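Local structure of protein interacting with HSP90 1 (Saccharomyces cerevisiae, 4CHH) at residues Asp55-Phe60 / Lys106-Tyr111. The protein takes part in pre-rRNA processing, is required for the NOP58-snoRNA interaction and, as a component of the R2TP complex, interacts with Hsp90. Sequence-based numbering, arbitrary orientation.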
ATOM      1  N   ASP A  55       3.934 -20.205  -3.403  1.00 20.35           N
ATOM      2  CA  ASP A  55       2.527 -19.965  -3.760  1.00 21.57           C
ATOM      3  C   ASP A  55       1.577 -20.427  -2.650  1.00 23.35           C
ATOM      4  O   ASP A  55       1.862 -21.411  -1.953  1.00 20.90           O
ATOM      5  CB  ASP A  55       2.160 -20.702  -5.060  1.00 25.02           C
ATOM      6  CG  ASP A  55       2.999 -20.336  -6.269  1.00 38.61           C
ATOM      7  OD1 ASP A  55       3.694 -19.291  -6.221  1.00 38.56           O
ATOM      8  OD2 ASP A  55       2.954 -21.084  -7.267  1.00 48.85           O
ATOM      9  N   GLY A  56       0.494 -19.681  -2.470  1.00 20.17           N
ATOM     10  CA  GLY A  56      -0.536 -20.019  -1.496  1.00 20.12           C
ATOM     11  C   GLY A  56      -0.316 -19.473  -0.099  1.00 22.69           C
ATOM     12  O   GLY A  56      -1.195 -19.600   0.751  1.00 22.36           O
ATOM     13  N   ARG A  57       0.828 -18.838   0.145  1.00 17.87           N
ATOM     14  CA  ARG A  57       1.098 -18.263   1.454  1.00 17.39           C
ATOM     15  C   ARG A  57       0.302 -16.980   1.666  1.00 19.12           C
ATOM     16  O   ARG A  57      -0.024 -16.284   0.699  1.00 15.69           O
ATOM     17  CB  ARG A  57       2.597 -17.995   1.658  1.00 19.34           C
ATOM     18  CG  ARG A  57       3.466 -19.258   1.576  1.00 25.09           C
ATOM     19  CD  ARG A  57       3.270 -20.176   2.758  1.00 37.01           C
ATOM     20  NE  ARG A  57       4.005 -21.428   2.616  1.00 47.29           N
ATOM     21  CZ  ARG A  57       3.442 -22.587   2.297  1.00 67.30           C
ATOM     22  NH1 ARG A  57       2.135 -22.657   2.062  1.00 59.38           N
ATOM     23  NH2 ARG A  57       4.178 -23.686   2.208  1.00 53.22           N
ATOM     24  N   LYS A  58       0.004 -16.695   2.945  1.00 15.98           N
ATOM     25  CA  LYS A  58      -0.704 -15.507   3.407  1.00 15.80           C
ATOM     26  C   LYS A  58       0.113 -14.279   3.115  1.00 16.88           C
ATOM     27  O   LYS A  58       1.342 -14.277   3.230  1.00 15.25           O
ATOM     28  CB  LYS A  58      -1.001 -15.565   4.922  1.00 17.88           C
ATOM     29  CG  LYS A  58      -2.032 -16.591   5.363  1.00 34.53           C
ATOM     30  CD  LYS A  58      -2.401 -16.355   6.834  1.00 44.68           C
ATOM     31  CE  LYS A  58      -2.877 -17.614   7.530  1.00 56.42           C
ATOM     32  NZ  LYS A  58      -4.357 -17.657   7.673  1.00 54.92           N
ATOM     33  N   VAL A  59      -0.576 -13.241   2.741  1.00 14.36           N
ATOM     34  CA  VAL A  59       0.015 -11.958   2.429  1.00 14.18           C
ATOM     35  C   VAL A  59      -0.654 -10.898   3.287  1.00 17.26           C
ATOM     36  O   VAL A  59      -1.879 -10.898   3.457  1.00 15.59           O
ATOM     37  CB  VAL A  59      -0.067 -11.628   0.897  1.00 17.50           C
ATOM     38  CG1 VAL A  59       0.312 -10.162   0.630  1.00 18.27           C
ATOM     39  CG2 VAL A  59       0.847 -12.551   0.098  1.00 16.98           C
ATOM     40  N   PHE A  60       0.157  -9.992   3.815  1.00 13.04           N
ATOM     41  CA  PHE A  60      -0.325  -8.845   4.572  1.00 12.91           C
ATOM     42  C   PHE A  60       0.208  -7.571   3.984  1.00 17.17           C
ATOM     43  O   PHE A  60       1.400  -7.462   3.685  1.00 16.64           O
ATOM     44  CB  PHE A  60       0.058  -8.914   6.046  1.00 14.51           C
ATOM     45  CG  PHE A  60      -0.559 -10.068   6.786  1.00 16.21           C
ATOM     46  CD1 PHE A  60       0.073 -11.308   6.822  1.00 18.38           C
ATOM     47  CD2 PHE A  60      -1.747  -9.908   7.489  1.00 19.02           C
ATOM     48  CE1 PHE A  60      -0.497 -12.382   7.513  1.00 18.52           C
ATOM     49  CE2 PHE A  60      -2.306 -10.984   8.203  1.00 21.29           C
ATOM     50  CZ  PHE A  60      -1.677 -12.211   8.199  1.00 18.63           C
ATOM     51  N   LYS A 106       2.283 -21.949  12.841  1.00 34.22           N
ATOM     52  CA  LYS A 106       2.644 -23.303  12.404  1.00 34.55           C
ATOM     53  C   LYS A 106       4.032 -23.296  11.679  1.00 40.30           C
ATOM     54  O   LYS A 106       4.464 -24.319  11.135  1.00 41.11           O
ATOM     55  CB  LYS A 106       1.543 -23.880  11.496  1.00 36.16           C
ATOM     56  N   GLY A 107       4.704 -22.142  11.713  1.00 36.65           N
ATOM     57  CA  GLY A 107       6.005 -21.898  11.094  1.00 35.67           C
ATOM     58  C   GLY A 107       5.938 -21.638   9.596  1.00 36.18           C
ATOM     59  O   GLY A 107       6.977 -21.643   8.926  1.00 34.51           O
ATOM     60  N   GLN A 108       4.719 -21.391   9.047  1.00 29.48           N
ATOM     61  CA  GLN A 108       4.607 -21.174   7.606  1.00 28.36           C
ATOM     62  C   GLN A 108       4.865 -19.722   7.262  1.00 28.11           C
ATOM     63  O   GLN A 108       4.415 -18.815   7.961  1.00 23.99           O
ATOM     64  CB  GLN A 108       3.259 -21.646   7.037  1.00 30.29           C
ATOM     65  CG  GLN A 108       2.816 -23.059   7.486  1.00 54.83           C
ATOM     66  CD  GLN A 108       3.831 -24.160   7.233  1.00 77.80           C
ATOM     67  OE1 GLN A 108       4.364 -24.327   6.127  1.00 71.13           O
ATOM     68  NE2 GLN A 108       4.109 -24.949   8.259  1.00 73.40           N
ATOM     69  N   GLU A 109       5.624 -19.512   6.186  1.00 26.95           N
ATOM     70  CA  GLU A 109       5.985 -18.182   5.687  1.00 26.66           C
ATOM     71  C   GLU A 109       4.779 -17.322   5.317  1.00 28.30           C
ATOM     72  O   GLU A 109       3.826 -17.824   4.728  1.00 28.76           O
ATOM     73  CB  GLU A 109       6.845 -18.313   4.413  1.00 27.74           C
ATOM     74  CG  GLU A 109       8.250 -18.820   4.629  1.00 35.13           C
ATOM     75  CD  GLU A 109       9.142 -18.804   3.402  1.00 47.99           C
ATOM     76  OE1 GLU A 109       8.643 -18.592   2.270  1.00 33.62           O
ATOM     77  OE2 GLU A 109      10.362 -19.006   3.585  1.00 35.69           O
ATOM     78  N   CYS A 110       4.850 -16.026   5.647  1.00 25.07           N
ATOM     79  CA  CYS A 110       3.860 -15.055   5.203  0.53 24.38           C
ATOM     80  C   CYS A 110       4.611 -13.782   4.776  1.00 25.86           C
ATOM     81  O   CYS A 110       5.683 -13.469   5.303  1.00 25.02           O
ATOM     82  CB  CYS A 110       2.738 -14.805   6.215  0.53 24.65           C
ATOM     83  SG  CYS A 110       3.120 -13.610   7.515  0.53 28.84           S
ATOM     84  N   TYR A 111       4.107 -13.133   3.724  1.00 18.95           N
ATOM     85  CA  TYR A 111       4.795 -11.991   3.119  1.00 17.43           C
ATOM     86  C   TYR A 111       4.104 -10.706   3.427  1.00 19.55           C
ATOM     87  O   TYR A 111       2.882 -10.630   3.432  1.00 20.59           O
ATOM     88  CB  TYR A 111       4.979 -12.199   1.612  1.00 18.01           C
ATOM     89  CG  TYR A 111       5.529 -13.576   1.326  1.00 19.84           C
ATOM     90  CD1 TYR A 111       6.767 -13.976   1.833  1.00 21.13           C
ATOM     91  CD2 TYR A 111       4.780 -14.510   0.622  1.00 20.13           C
ATOM     92  CE1 TYR A 111       7.238 -15.271   1.644  1.00 20.39           C
ATOM     93  CE2 TYR A 111       5.272 -15.788   0.373  1.00 20.54           C
ATOM     94  CZ  TYR A 111       6.491 -16.170   0.900  1.00 22.60           C
ATOM     95  OH  TYR A 111       6.946 -17.434   0.655  1.00 19.61           O
TER
HETATM   96  O   HOH W   1       6.483 -22.129   4.680  1.00 43.45           O
HETATM   97  O   HOH W   2       1.112 -18.298   5.127  1.00 21.09           O
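At G107 the turn before strand 109-118 has a positive phi of 79°, which glycine adopts easily. Q108, bent at chi2, folds its amide back so that NE2 donates to K106 O, while OE1 stands over one face of the R57 guanidinium, 4.0 Å from NH2, the two planes nearly perpendicular. A water accepts from E109 N and weakly bonds R57 NE and Q108 OE1; the stronger partner of NE is Q54. The bent R57 chain packs its methylenes along E109 O, with CD 3.1 Å away. K58 N and E109 O are 4.4 Å apart, too far for a direct bond, and a second water bridges them. The crowded chi1 of C110 (83°) turns SG toward the F60 ring, and the short side chain brings it to 3.8 Å from F60 CE1, an oblique sulfur-aromatic contact. With Y111, paired with V59, the parallel pairing begins: Y111 N donates to K58 O at 3.0 Å. F60 N donates to Y111 O at 2.8 Å, almost straight (169°) and nearly along the C=O axis. The Y111 ring lays CE2 3.7 Å from R57 CB, and its length lets OH donate to the anti lone pair of E109 OE1 at 2.6 Å; Q54 N also bonds this hydroxyl, gripping it twice. In this PIH1 N-terminal domain, strand 58-66 runs between antiparallel strand 29-47 and parallel strand 109-118, whose other edge pairs with strand 95-103.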